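Local coordinates for glycerate dehydrogenase (Bacillus sp. 5mfcol3.1, PDB 6P2I), which reduces acyclic imino acids stereoselectively, probably with NADPH as hydride donor, on a fold of the D-2-hydroxyacid dehydrogenase family, at residues L42-A48 with I63-L69; V50-T56 with D77-V81; M90-P95 with P302-I306; M190-I196 with L214-K219. One frame throughout, in Å; residues are numbered along the deposited sequence. Where two conformers were deposited one is given.

Interactions 1, 2 and 3 gather in one half of the chain, centres 14 to 15 Å apart, around the parallel sheet with strands 47-50, 68-71 and 90-92. Interaction 1 pairs the first two strands, interaction 2 joins the loops after them, and interaction 3 lays the C-terminal segment against strand 90-92. Segments of interactions 1 and 2 alternate along the sequence. Interaction 4, from the seven-stranded sheet of the cofactor-binding domain, has its centre 32 to 45 Å from the others and is nested inside the loop that interaction 3 closes. The chain thus leaves the first domain, builds the second and returns; interaction 2 holds Glu51 of the D-arginine pocket and interaction 3 Pro95 of the NADP pocket.

Interaction 1: L42-A48 with I63-L69; sequences LSSTDIA and ISRLKYL
Asp46 and Arg65 form a side-on salt bridge at the outer end of this contact. NE of Arg65 reaches OD1 of Asp46 at 3.0 Å (171° at the hydrogen), while NH2 donates to OD2; the two oxygens lie near the guanidinium plane, yet each is met from above the plane of the carboxylate, which is turned 52° against the guanidinium. The arginine chain is extended from CG to NE, which carries the guanidinium past Thr45 O and places one of its faces against Ser44 O. This side is wet: one water joins Asp46 OD1 to Arg65 O, another Ser43 O to Ser64 OG. Were Asp46 an alanine, the Arg65 guanidinium would probably lose its carboxylate mate and Lys2 N its bond to OD2.

Inward, the contact is made by close apolar packing and backbone bonds. Leu66 CD1 lies 3.7 Å from Ala48 CB, and Leu42 CD1 meets Ile63 CD1 at 3.7 Å. The parallel bridges Ile47-Tyr68 and Ala48-Leu69 follow, with Ala48 N bonded to Tyr68 O at 2.8 Å. The pairing belongs to the beta-alpha-beta unit of strand 47-50, helix 57-60 and strand 68-71; strand 2-5 flanks Ile47, and Tyr297 of helix 280-298 stacks on Tyr68.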
loop_
_atom_site.group_PDB
_atom_site.type_symbol
_atom_site.label_atom_id
_atom_site.label_comp_id
_atom_site.label_asym_id
_atom_site.label_seq_id
_atom_site.Cartn_x
_atom_site.Cartn_y
_atom_site.Cartn_z
ATOM N N LEU A 42 -37.969 9.063 13.945
ATOM C CA LEU A 42 -38.338 7.726 13.497
ATOM C C LEU A 42 -39.850 7.529 13.506
ATOM O O LEU A 42 -40.384 6.823 12.644
ATOM C CB LEU A 42 -37.650 6.675 14.371
ATOM C CG LEU A 42 -36.134 6.596 14.128
ATOM C CD1 LEU A 42 -35.426 5.906 15.297
ATOM C CD2 LEU A 42 -35.799 5.901 12.805
ATOM N N SER A 43 -40.549 8.144 14.453
ATOM C CA SER A 43 -41.993 7.974 14.558
ATOM C C SER A 43 -42.786 8.909 13.652
ATOM O O SER A 43 -44.018 8.788 13.591
ATOM C CB SER A 43 -42.442 8.183 16.008
ATOM O OG SER A 43 -41.811 7.258 16.873
ATOM N N SER A 44 -42.121 9.821 12.944
ATOM C CA SER A 44 -42.794 10.782 12.083
ATOM C C SER A 44 -42.607 10.459 10.606
ATOM O O SER A 44 -42.892 11.300 9.748
ATOM C CB SER A 44 -42.298 12.194 12.391
ATOM O OG SER A 44 -42.517 12.509 13.760
ATOM N N THR A 45 -42.143 9.252 10.294
ATOM C CA THR A 45 -41.766 8.903 8.940
ATOM C C THR A 45 -42.211 7.476 8.647
ATOM O O THR A 45 -42.468 6.678 9.553
ATOM C CB THR A 45 -40.249 9.084 8.746
ATOM O OG1 THR A 45 -39.935 9.120 7.348
ATOM C CG2 THR A 45 -39.451 7.961 9.419
ATOM N N ASP A 46 -42.311 7.165 7.357
ATOM C CA ASP A 46 -42.635 5.811 6.943
ATOM C C ASP A 46 -41.392 5.008 6.594
ATOM O O ASP A 46 -41.290 3.834 6.967
ATOM C CB ASP A 46 -43.587 5.853 5.750
ATOM C CG ASP A 46 -44.813 6.681 6.032
ATOM O OD1 ASP A 46 -45.609 6.278 6.911
ATOM O OD2 ASP A 46 -44.953 7.758 5.410
ATOM N N ILE A 47 -40.436 5.632 5.901
ATOM C CA ILE A 47 -39.107 5.081 5.670
ATOM C C ILE A 47 -38.109 5.973 6.388
ATOM O O ILE A 47 -38.219 7.203 6.330
ATOM C CB ILE A 47 -38.775 5.007 4.165
ATOM C CG1 ILE A 47 -39.804 4.144 3.430
ATOM C CG2 ILE A 47 -37.346 4.506 3.955
ATOM C CD1 ILE A 47 -39.625 4.159 1.915
ATOM N N ALA A 48 -37.159 5.361 7.094
ATOM C CA ALA A 48 -36.086 6.102 7.742
ATOM C C ALA A 48 -34.749 5.632 7.195
ATOM O O ALA A 48 -34.594 4.463 6.840
ATOM C CB ALA A 48 -36.097 5.925 9.260
ATOM N N ILE A 63 -41.446 3.635 19.299
ATOM C CA ILE A 63 -41.606 4.089 17.923
ATOM C C ILE A 63 -42.976 3.677 17.400
ATOM O O ILE A 63 -43.468 2.581 17.690
ATOM C CB ILE A 63 -40.475 3.520 17.044
ATOM C CG1 ILE A 63 -39.148 4.184 17.411
ATOM C CG2 ILE A 63 -40.778 3.705 15.552
ATOM C CD1 ILE A 63 -37.951 3.614 16.683
ATOM N N SER A 64 -43.596 4.565 16.628
ATOM C CA SER A 64 -44.801 4.250 15.881
ATOM C C SER A 64 -44.602 4.660 14.428
ATOM O O SER A 64 -43.597 5.280 14.069
ATOM C CB SER A 64 -46.034 4.947 16.489
ATOM O OG SER A 64 -45.907 6.356 16.407
ATOM N N ARG A 65 -45.566 4.259 13.592
ATOM C CA ARG A 65 -45.659 4.603 12.172
ATOM C C ARG A 65 -44.576 3.966 11.306
ATOM O O ARG A 65 -44.888 3.395 10.255
ATOM C CB ARG A 65 -45.639 6.122 11.981
ATOM C CG ARG A 65 -45.688 6.537 10.526
ATOM C CD ARG A 65 -45.807 8.042 10.368
ATOM N NE ARG A 65 -45.730 8.453 8.968
ATOM C CZ ARG A 65 -45.835 9.712 8.557
ATOM N NH1 ARG A 65 -46.016 10.684 9.444
ATOM N NH2 ARG A 65 -45.761 10.004 7.264
ATOM N N LEU A 66 -43.317 4.057 11.736
ATOM C CA LEU A 66 -42.182 3.585 10.940
ATOM C C LEU A 66 -42.391 2.161 10.433
ATOM O O LEU A 66 -42.744 1.264 11.198
ATOM C CB LEU A 66 -40.906 3.649 11.788
ATOM C CG LEU A 66 -39.615 3.193 11.099
ATOM C CD1 LEU A 66 -39.287 4.133 9.952
ATOM C CD2 LEU A 66 -38.486 3.129 12.111
ATOM N N LYS A 67 -42.133 1.944 9.137
ATOM C CA LYS A 67 -42.250 0.612 8.564
ATOM C C LYS A 67 -40.955 0.071 7.980
ATOM O O LYS A 67 -40.826 -1.152 7.856
ATOM C CB LYS A 67 -43.323 0.583 7.464
ATOM C CG LYS A 67 -44.758 0.744 7.979
ATOM C CD LYS A 67 -45.070 -0.275 9.061
ATOM C CE LYS A 67 -45.089 -1.688 8.489
ATOM N NZ LYS A 67 -45.199 -2.729 9.550
ATOM N N TYR A 68 -39.995 0.929 7.636
ATOM C CA TYR A 68 -38.811 0.507 6.891
ATOM C C TYR A 68 -37.634 1.380 7.289
ATOM O O TYR A 68 -37.716 2.614 7.214
ATOM C CB TYR A 68 -39.065 0.596 5.388
ATOM C CG TYR A 68 -37.953 0.049 4.498
ATOM C CD1 TYR A 68 -37.200 -1.070 4.862
ATOM C CD2 TYR A 68 -37.682 0.648 3.280
ATOM C CE1 TYR A 68 -36.182 -1.560 4.009
ATOM C CE2 TYR A 68 -36.701 0.171 2.441
ATOM C CZ TYR A 68 -35.958 -0.924 2.800
ATOM O OH TYR A 68 -34.985 -1.357 1.919
ATOM N N LEU A 69 -36.554 0.737 7.731
ATOM C CA LEU A 69 -35.325 1.409 8.126
ATOM C C LEU A 69 -34.205 0.957 7.210
ATOM O O LEU A 69 -34.017 -0.248 7.010
ATOM C CB LEU A 69 -34.967 1.094 9.578
ATOM C CG LEU A 69 -33.657 1.679 10.104
ATOM C CD1 LEU A 69 -33.732 3.194 10.150
ATOM C CD2 LEU A 69 -33.345 1.127 11.487
HETATM O O HOH W 1 -46.251 8.444 14.924
HETATM O O HOH W 2 -46.640 10.656 12.456
HETATM O O HOH W 3 -45.849 3.894 7.773
#

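Interaction 2: V50-T56 with D77-V81; sequences VEWTSIT and DYIDV. With DAR (D-arginine), chain D.
Ile55 and Ile79 bring their backbones together in a single bridge, with CA atoms 4.9 Å apart, between two loops that follow neighbouring parallel strands of an open alpha/beta fold. Ile55 N donates to Tyr78 O at 3.1 Å, in the carbonyl plane, and Asp80 N returns a bond to Ile55 O at 3.0 Å. Just beyond the bridge each segment enters a helix, with Thr56 and Asp80 as the N-caps, bonding Met59 N and Ser83 N. The two isoleucines run alongside each other, CD1 to CD1 at 3.7 Å, and Val50 CG1 meets the Ile79 methyl tip to tip.

With CG of Tyr78 placed between its backbone N and carbonyl carbon (chi1 55°), the ring turns an edge to Thr53 O, 3.4 Å from CD2, while its hydroxyl bonds to Thr73. Glu51, extended beyond CG, reaches into the D-arginine pocket, with Thr10 and Tyr5 also holding its carboxylate. There OE1 accepts a hydrogen bond from NH2 of the D-arginine at 2.9 Å, 169° at the hydrogen.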
loop_
_atom_site.group_PDB
_atom_site.type_symbol
_atom_site.label_atom_id
_atom_site.label_comp_id
_atom_site.label_asym_id
_atom_site.label_seq_id
_atom_site.Cartn_x
_atom_site.Cartn_y
_atom_site.Cartn_z
ATOM N N VAL A 50 -30.552 5.905 8.301
ATOM C CA VAL A 50 -29.740 6.202 9.471
ATOM C C VAL A 50 -28.271 5.961 9.140
ATOM O O VAL A 50 -27.934 5.036 8.390
ATOM C CB VAL A 50 -30.192 5.364 10.687
ATOM C CG1 VAL A 50 -30.015 3.865 10.416
ATOM C CG2 VAL A 50 -29.450 5.790 11.942
ATOM N N GLU A 51 -27.401 6.815 9.680
ATOM C CA GLU A 51 -25.955 6.679 9.479
ATOM C C GLU A 51 -25.169 6.543 10.772
ATOM O O GLU A 51 -24.163 5.816 10.812
ATOM C CB GLU A 51 -25.405 7.876 8.690
ATOM C CG GLU A 51 -23.878 7.804 8.513
ATOM C CD GLU A 51 -23.319 8.742 7.469
ATOM O OE1 GLU A 51 -22.072 8.846 7.393
ATOM O OE2 GLU A 51 -24.096 9.365 6.724
ATOM N N TRP A 52 -25.602 7.217 11.844
ATOM C CA TRP A 52 -24.802 7.351 13.055
ATOM C C TRP A 52 -25.506 6.908 14.321
ATOM O O TRP A 52 -24.827 6.618 15.312
ATOM C CB TRP A 52 -24.390 8.816 13.273
ATOM C CG TRP A 52 -23.683 9.445 12.125
ATOM C CD1 TRP A 52 -24.230 10.219 11.135
ATOM C CD2 TRP A 52 -22.284 9.358 11.844
ATOM N NE1 TRP A 52 -23.243 10.626 10.263
ATOM C CE2 TRP A 52 -22.044 10.103 10.675
ATOM C CE3 TRP A 52 -21.210 8.713 12.472
ATOM C CZ2 TRP A 52 -20.767 10.224 10.113
ATOM C CZ3 TRP A 52 -19.943 8.837 11.920
ATOM C CH2 TRP A 52 -19.733 9.592 10.754
ATOM N N THR A 53 -26.828 6.885 14.344
ATOM C CA THR A 53 -27.560 6.874 15.596
ATOM C C THR A 53 -27.890 5.455 16.018
ATOM O O THR A 53 -28.493 4.698 15.253
ATOM C CB THR A 53 -28.835 7.705 15.451
ATOM O OG1 THR A 53 -28.460 9.034 15.088
ATOM C CG2 THR A 53 -29.640 7.723 16.746
ATOM N N SER A 54 -27.515 5.113 17.247
ATOM C CA SER A 54 -27.917 3.839 17.821
ATOM C C SER A 54 -29.428 3.790 17.975
ATOM O O SER A 54 -30.052 4.749 18.440
ATOM C CB SER A 54 -27.243 3.637 19.174
ATOM O OG SER A 54 -25.868 3.353 18.992
ATOM N N ILE A 55 -30.020 2.668 17.587
ATOM C CA ILE A 55 -31.458 2.458 17.722
ATOM C C ILE A 55 -31.633 1.203 18.565
ATOM O O ILE A 55 -31.429 0.080 18.090
ATOM C CB ILE A 55 -32.168 2.351 16.367
ATOM C CG1 ILE A 55 -31.997 3.667 15.603
ATOM C CG2 ILE A 55 -33.639 2.024 16.570
ATOM C CD1 ILE A 55 -32.575 3.684 14.192
ATOM N N THR A 56 -32.002 1.395 19.825
ATOM C CA THR A 56 -32.067 0.332 20.814
ATOM C C THR A 56 -33.486 -0.201 20.949
ATOM O O THR A 56 -34.464 0.423 20.525
ATOM C CB THR A 56 -31.581 0.840 22.173
ATOM O OG1 THR A 56 -32.501 1.828 22.658
ATOM C CG2 THR A 56 -30.198 1.460 22.045
ATOM N N ASP A 77 -24.587 -3.012 13.265
ATOM C CA ASP A 77 -24.365 -3.461 14.631
ATOM C C ASP A 77 -24.852 -2.455 15.658
ATOM O O ASP A 77 -24.940 -2.795 16.841
ATOM C CB ASP A 77 -22.874 -3.756 14.858
ATOM C CG ASP A 77 -21.978 -2.567 14.551
ATOM O OD1 ASP A 77 -22.486 -1.507 14.138
ATOM O OD2 ASP A 77 -20.748 -2.693 14.718
ATOM N N TYR A 78 -25.169 -1.233 15.235
ATOM C CA TYR A 78 -25.680 -0.199 16.122
ATOM C C TYR A 78 -27.205 -0.156 16.121
ATOM O O TYR A 78 -27.802 0.710 16.776
ATOM C CB TYR A 78 -25.079 1.156 15.727
ATOM C CG TYR A 78 -25.296 1.551 14.277
ATOM C CD1 TYR A 78 -24.495 1.045 13.254
ATOM C CD2 TYR A 78 -26.305 2.437 13.935
ATOM C CE1 TYR A 78 -24.704 1.409 11.936
ATOM C CE2 TYR A 78 -26.517 2.819 12.639
ATOM C CZ TYR A 78 -25.722 2.293 11.633
ATOM O OH TYR A 78 -25.937 2.674 10.335
ATOM N N ILE A 79 -27.837 -1.096 15.421
ATOM C CA ILE A 79 -29.286 -1.195 15.277
ATOM C C ILE A 79 -29.735 -2.525 15.866
ATOM O O ILE A 79 -29.181 -3.571 15.519
ATOM C CB ILE A 79 -29.688 -1.111 13.793
ATOM C CG1 ILE A 79 -29.126 0.158 13.156
ATOM C CG2 ILE A 79 -31.163 -1.130 13.648
ATOM C CD1 ILE A 79 -29.721 1.401 13.730
ATOM N N ASP A 80 -30.750 -2.496 16.731
ATOM C CA ASP A 80 -31.300 -3.741 17.279
ATOM C C ASP A 80 -32.250 -4.341 16.247
ATOM O O ASP A 80 -33.462 -4.122 16.278
ATOM C CB ASP A 80 -32.008 -3.500 18.606
ATOM C CG ASP A 80 -32.289 -4.798 19.366
ATOM O OD1 ASP A 80 -32.180 -4.801 20.612
ATOM O OD2 ASP A 80 -32.618 -5.821 18.720
ATOM N N VAL A 81 -31.688 -5.131 15.326
ATOM C CA VAL A 81 -32.474 -5.649 14.209
ATOM C C VAL A 81 -33.523 -6.642 14.693
ATOM O O VAL A 81 -34.645 -6.680 14.172
ATOM C CB VAL A 81 -31.551 -6.273 13.146
ATOM C CG1 VAL A 81 -30.769 -5.189 12.437
ATOM C CG2 VAL A 81 -30.604 -7.286 13.782
HETATM N N DAR D . -18.890 1.244 9.130
HETATM C CA DAR D . -18.735 1.152 7.678
HETATM C CB DAR D . -18.449 2.526 7.052
HETATM C CG DAR D . -19.586 3.535 7.244
HETATM C CD DAR D . -19.466 4.712 6.280
HETATM N NE DAR D . -20.572 5.668 6.304
HETATM C CZ DAR D . -21.305 5.897 5.209
HETATM N NH1 DAR D . -21.373 4.979 4.240
HETATM N NH2 DAR D . -21.980 7.038 5.066
HETATM C C DAR D . -19.936 0.462 7.056
HETATM O O DAR D . -20.329 0.718 5.901
HETATM O OXT DAR D . -20.513 -0.385 7.737
#

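Interaction 3: M90-P95 with P302-I306; sequences MVSNCP and PVNVI
Ser92 OG has two partners: it donates to Val303 O at 2.7 Å, and is also bonded to Tyr68 OH on strand 68-71. Its neighbour Val91 O receives Ile306 N, also at 2.7 Å and nearly straight (172°), and Asn93 N completes the set with a longer bond of 3.3 Å to Asn304 O. These bonds surround a single backbone bridge, Ser92 with Val305, between segments whose end-to-end directions differ by 81°, so the C-terminal segment crosses strand 90-92 instead of running along it. A water extends the join, linking Val91 N to Ile306 O.

At one end the Met90 side chain, bent at chi3 (-99°), lays CE 3.6 Å from Pro302 CG, crossing the proline at about a right angle. At the other, the Asn304 amide meets the Pro95 ring, OD1 3.3 Å from CG; its ND2 is held by Asn293. The Ile306 CD1 methyl rests against the Asn93 amide, 3.6 Å from OD1; ND2 of the same amide bonds to Thr74 O. Strand 90-92 is an edge strand of its sheet within this chain, beside strand 68-71. The C-terminal segment crosses it after helix 280-298, whose Asn293 also bonds Asn93 O, while Pro95 touches the NADP.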
loop_
_atom_site.group_PDB
_atom_site.type_symbol
_atom_site.label_atom_id
_atom_site.label_comp_id
_atom_site.label_asym_id
_atom_site.label_seq_id
_atom_site.Cartn_x
_atom_site.Cartn_y
_atom_site.Cartn_z
ATOM N N MET A 90 -39.120 -3.427 8.929
ATOM C CA MET A 90 -38.165 -4.065 8.033
ATOM C C MET A 90 -36.891 -3.232 7.954
ATOM O O MET A 90 -36.919 -2.006 8.095
ATOM C CB MET A 90 -38.824 -4.248 6.661
ATOM C CG MET A 90 -38.148 -5.189 5.675
ATOM S SD MET A 90 -38.742 -4.855 3.994
ATOM C CE MET A 90 -39.951 -6.168 3.866
ATOM N N VAL A 91 -35.755 -3.916 7.773
ATOM C CA VAL A 91 -34.436 -3.289 7.771
ATOM C C VAL A 91 -33.668 -3.747 6.544
ATOM O O VAL A 91 -33.609 -4.948 6.261
ATOM C CB VAL A 91 -33.618 -3.645 9.027
ATOM C CG1 VAL A 91 -32.291 -2.872 9.037
ATOM C CG2 VAL A 91 -34.414 -3.393 10.264
ATOM N N SER A 92 -33.055 -2.795 5.845
ATOM C CA SER A 92 -32.095 -3.072 4.783
ATOM C C SER A 92 -30.806 -2.330 5.085
ATOM O O SER A 92 -30.817 -1.285 5.737
ATOM C CB SER A 92 -32.600 -2.617 3.393
ATOM O OG SER A 92 -33.677 -3.400 2.915
ATOM N N ASN A 93 -29.686 -2.853 4.574
ATOM C CA ASN A 93 -28.445 -2.094 4.587
ATOM C C ASN A 93 -28.074 -1.718 3.155
ATOM O O ASN A 93 -28.826 -1.968 2.208
ATOM C CB ASN A 93 -27.328 -2.877 5.292
ATOM C CG ASN A 93 -26.898 -4.130 4.539
ATOM O OD1 ASN A 93 -27.582 -4.615 3.634
ATOM N ND2 ASN A 93 -25.761 -4.677 4.943
ATOM N N CYS A 94 -26.905 -1.094 3.009
ATOM C CA CYS A 94 -26.295 -0.864 1.706
ATOM C C CYS A 94 -25.088 -1.787 1.656
ATOM O O CYS A 94 -24.074 -1.527 2.323
ATOM C CB CYS A 94 -25.891 0.602 1.515
ATOM S SG CYS A 94 -27.360 1.701 1.516
ATOM N N PRO A 95 -25.170 -2.890 0.927
ATOM C CA PRO A 95 -24.300 -4.037 1.216
ATOM C C PRO A 95 -22.965 -4.078 0.503
ATOM O O PRO A 95 -22.096 -4.828 0.952
ATOM C CB PRO A 95 -25.151 -5.224 0.763
ATOM C CG PRO A 95 -25.981 -4.677 -0.350
ATOM C CD PRO A 95 -26.290 -3.251 0.035
ATOM N N PRO A 302 -38.657 -5.841 -1.847
ATOM C CA PRO A 302 -37.519 -5.235 -1.142
ATOM C C PRO A 302 -36.250 -6.042 -1.344
ATOM O O PRO A 302 -36.282 -7.263 -1.516
ATOM C CB PRO A 302 -37.951 -5.258 0.330
ATOM C CG PRO A 302 -39.406 -5.635 0.325
ATOM C CD PRO A 302 -39.655 -6.399 -0.920
ATOM N N VAL A 303 -35.117 -5.339 -1.306
ATOM C CA VAL A 303 -33.808 -5.956 -1.462
ATOM C C VAL A 303 -32.948 -5.625 -0.249
ATOM O O VAL A 303 -33.268 -4.742 0.553
ATOM C CB VAL A 303 -33.102 -5.514 -2.761
ATOM C CG1 VAL A 303 -33.898 -5.985 -3.978
ATOM C CG2 VAL A 303 -32.906 -4.007 -2.774
ATOM N N ASN A 304 -31.853 -6.376 -0.110
ATOM C CA ASN A 304 -30.863 -6.161 0.950
ATOM C C ASN A 304 -31.490 -6.222 2.342
ATOM O O ASN A 304 -31.031 -5.552 3.275
ATOM C CB ASN A 304 -30.123 -4.834 0.750
ATOM C CG ASN A 304 -29.525 -4.709 -0.644
ATOM O OD1 ASN A 304 -28.968 -5.668 -1.178
ATOM N ND2 ASN A 304 -29.649 -3.530 -1.237
ATOM N N VAL A 305 -32.509 -7.059 2.507
ATOM C CA VAL A 305 -33.239 -7.138 3.768
ATOM C C VAL A 305 -32.401 -7.892 4.791
ATOM O O VAL A 305 -31.869 -8.972 4.509
ATOM C CB VAL A 305 -34.608 -7.804 3.562
ATOM C CG1 VAL A 305 -35.358 -7.913 4.889
ATOM C CG2 VAL A 305 -35.446 -6.990 2.574
ATOM N N ILE A 306 -32.279 -7.320 5.985
ATOM C CA ILE A 306 -31.560 -7.952 7.083
ATOM C C ILE A 306 -32.546 -8.797 7.874
ATOM O O ILE A 306 -33.576 -8.292 8.334
ATOM C CB ILE A 306 -30.889 -6.900 7.982
ATOM C CG1 ILE A 306 -30.036 -5.946 7.148
ATOM C CG2 ILE A 306 -30.064 -7.570 9.069
ATOM C CD1 ILE A 306 -28.971 -6.636 6.329
HETATM O O HOH W 4 -35.799 -6.858 8.213
#

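Interaction 4: M190-I196 with L214-K219; sequences MKKSDII and LLSLMK
Two bends in Met190 (chi2 -60°, chi3 -73°) fold its methyl back to the turn at 215-218, whereas Lys219, extended beyond CG, sends its amine across to Asp194. Met190 CE thereby lies 3.5 Å from Leu214 O and 3.9 Å from Met218 CG, the two methionines side by side. Met218 SD in turn touches Ile196 CD1 of the strand.

Farther out, Lys219 NZ donates to Asp194 OD1 at 2.7 Å in a salt bridge, meeting it on the syn side, 33° out of the carboxylate plane; the other oxygen takes Thr144 N. Water 7 ties the same amine to Lys192 O. Water 5 has three partners, Met190 O, Ser193 O and Lys219 N. A leucine in place of Lys219 would probably leave the Asp194 carboxylate without its positive mate.

The contact lies where helix 186-192 leads into strand 195-198 and packs beside the exit of helix 212-215, the crossover toward strand 223-226; helix 235-243 touches Leu215 and Met218.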
loop_
_atom_site.group_PDB
_atom_site.type_symbol
_atom_site.label_atom_id
_atom_site.label_comp_id
_atom_site.label_asym_id
_atom_site.label_seq_id
_atom_site.Cartn_x
_atom_site.Cartn_y
_atom_site.Cartn_z
ATOM N N MET A 190 -4.702 -18.326 12.750
ATOM C CA MET A 190 -3.798 -17.494 13.536
ATOM C C MET A 190 -2.378 -18.042 13.510
ATOM O O MET A 190 -1.421 -17.262 13.515
ATOM C CB MET A 190 -4.295 -17.373 14.980
ATOM C CG MET A 190 -5.692 -16.755 15.115
ATOM S SD MET A 190 -5.808 -15.086 14.454
ATOM C CE MET A 190 -4.904 -14.151 15.691
ATOM N N LYS A 191 -2.220 -19.369 13.467
ATOM C CA LYS A 191 -0.884 -19.957 13.483
ATOM C C LYS A 191 -0.176 -19.787 12.145
ATOM O O LYS A 191 1.039 -19.560 12.107
ATOM C CB LYS A 191 -0.963 -21.442 13.834
ATOM C CG LYS A 191 -1.228 -21.758 15.295
ATOM C CD LYS A 191 -1.375 -23.262 15.477
ATOM C CE LYS A 191 -1.612 -23.642 16.926
ATOM N NZ LYS A 191 -2.085 -25.053 17.045
ATOM N N LYS A 192 -0.907 -19.910 11.036
ATOM C CA LYS A 192 -0.266 -20.055 9.732
ATOM C C LYS A 192 -0.193 -18.760 8.931
ATOM O O LYS A 192 0.579 -18.699 7.968
ATOM C CB LYS A 192 -0.998 -21.109 8.892
ATOM C CG LYS A 192 -1.046 -22.508 9.508
ATOM C CD LYS A 192 0.332 -23.122 9.641
ATOM C CE LYS A 192 0.349 -24.547 9.097
ATOM N NZ LYS A 192 -0.706 -25.409 9.701
ATOM N N SER A 193 -0.954 -17.731 9.295
ATOM C CA SER A 193 -1.016 -16.528 8.474
ATOM C C SER A 193 0.182 -15.622 8.712
ATOM O O SER A 193 0.578 -15.367 9.852
ATOM C CB SER A 193 -2.296 -15.735 8.749
ATOM O OG SER A 193 -3.448 -16.515 8.487
ATOM N N ASP A 194 0.751 -15.124 7.620
ATOM C CA ASP A 194 1.709 -14.032 7.714
ATOM C C ASP A 194 0.998 -12.704 7.873
ATOM O O ASP A 194 1.521 -11.785 8.521
ATOM C CB ASP A 194 2.587 -14.030 6.470
ATOM C CG ASP A 194 3.327 -15.325 6.315
ATOM O OD1 ASP A 194 4.078 -15.661 7.251
ATOM O OD2 ASP A 194 3.164 -16.027 5.285
ATOM N N ILE A 195 -0.184 -12.595 7.274
ATOM C CA ILE A 195 -1.019 -11.407 7.324
ATOM C C ILE A 195 -2.421 -11.864 7.700
ATOM O O ILE A 195 -2.924 -12.847 7.143
ATOM C CB ILE A 195 -1.026 -10.671 5.969
ATOM C CG1 ILE A 195 0.404 -10.258 5.579
ATOM C CG2 ILE A 195 -1.960 -9.467 6.019
ATOM C CD1 ILE A 195 0.734 -10.432 4.104
ATOM N N ILE A 196 -3.036 -11.189 8.668
ATOM C CA ILE A 196 -4.389 -11.512 9.099
ATOM C C ILE A 196 -5.234 -10.273 8.887
ATOM O O ILE A 196 -4.832 -9.177 9.288
ATOM C CB ILE A 196 -4.435 -11.948 10.574
ATOM C CG1 ILE A 196 -3.609 -13.212 10.786
ATOM C CG2 ILE A 196 -5.892 -12.138 11.035
ATOM C CD1 ILE A 196 -3.156 -13.439 12.218
ATOM N N LEU A 214 -5.778 -16.469 21.252
ATOM C CA LEU A 214 -5.606 -16.545 19.803
ATOM C C LEU A 214 -4.522 -15.591 19.323
ATOM O O LEU A 214 -3.727 -15.937 18.441
ATOM C CB LEU A 214 -6.928 -16.247 19.098
ATOM C CG LEU A 214 -7.945 -17.384 19.156
ATOM C CD1 LEU A 214 -9.284 -16.924 18.580
ATOM C CD2 LEU A 214 -7.420 -18.612 18.426
ATOM N N LEU A 215 -4.483 -14.376 19.881
ATOM C CA LEU A 215 -3.439 -13.428 19.501
ATOM C C LEU A 215 -2.047 -13.959 19.838
ATOM O O LEU A 215 -1.078 -13.653 19.136
ATOM C CB LEU A 215 -3.677 -12.084 20.191
ATOM C CG LEU A 215 -4.874 -11.264 19.701
ATOM C CD1 LEU A 215 -5.210 -10.187 20.706
ATOM C CD2 LEU A 215 -4.582 -10.656 18.328
ATOM N N SER A 216 -1.925 -14.759 20.892
ATOM C CA SER A 216 -0.615 -15.279 21.267
ATOM C C SER A 216 -0.093 -16.312 20.283
ATOM O O SER A 216 1.082 -16.688 20.370
ATOM C CB SER A 216 -0.664 -15.895 22.662
ATOM O OG SER A 216 -1.296 -17.164 22.635
ATOM N N LEU A 217 -0.927 -16.782 19.357
ATOM C CA LEU A 217 -0.497 -17.771 18.377
ATOM C C LEU A 217 0.134 -17.154 17.134
ATOM O O LEU A 217 0.721 -17.892 16.330
ATOM C CB LEU A 217 -1.678 -18.648 17.956
ATOM C CG LEU A 217 -2.452 -19.351 19.074
ATOM C CD1 LEU A 217 -3.690 -19.998 18.491
ATOM C CD2 LEU A 217 -1.582 -20.385 19.773
ATOM N N MET A 218 0.045 -15.829 16.971
ATOM C CA MET A 218 0.519 -15.167 15.758
ATOM C C MET A 218 1.999 -15.420 15.520
ATOM O O MET A 218 2.780 -15.627 16.453
ATOM C CB MET A 218 0.262 -13.657 15.829
ATOM C CG MET A 218 -1.174 -13.297 16.145
ATOM S SD MET A 218 -1.749 -11.735 15.472
ATOM C CE MET A 218 -1.202 -10.580 16.745
ATOM N N LYS A 219 2.372 -15.389 14.245
ATOM C CA LYS A 219 3.765 -15.495 13.864
ATOM C C LYS A 219 4.542 -14.282 14.376
ATOM O O LYS A 219 3.993 -13.181 14.479
ATOM C CB LYS A 219 3.879 -15.591 12.348
ATOM C CG LYS A 219 3.660 -16.994 11.799
ATOM C CD LYS A 219 3.716 -16.965 10.283
ATOM C CE LYS A 219 4.101 -18.309 9.708
ATOM N NZ LYS A 219 4.265 -18.190 8.239
HETATM O O HOH W 5 0.204 -15.215 12.465
HETATM O O HOH W 6 2.368 -19.013 14.638
HETATM O O HOH W 7 2.467 -20.310 7.182
#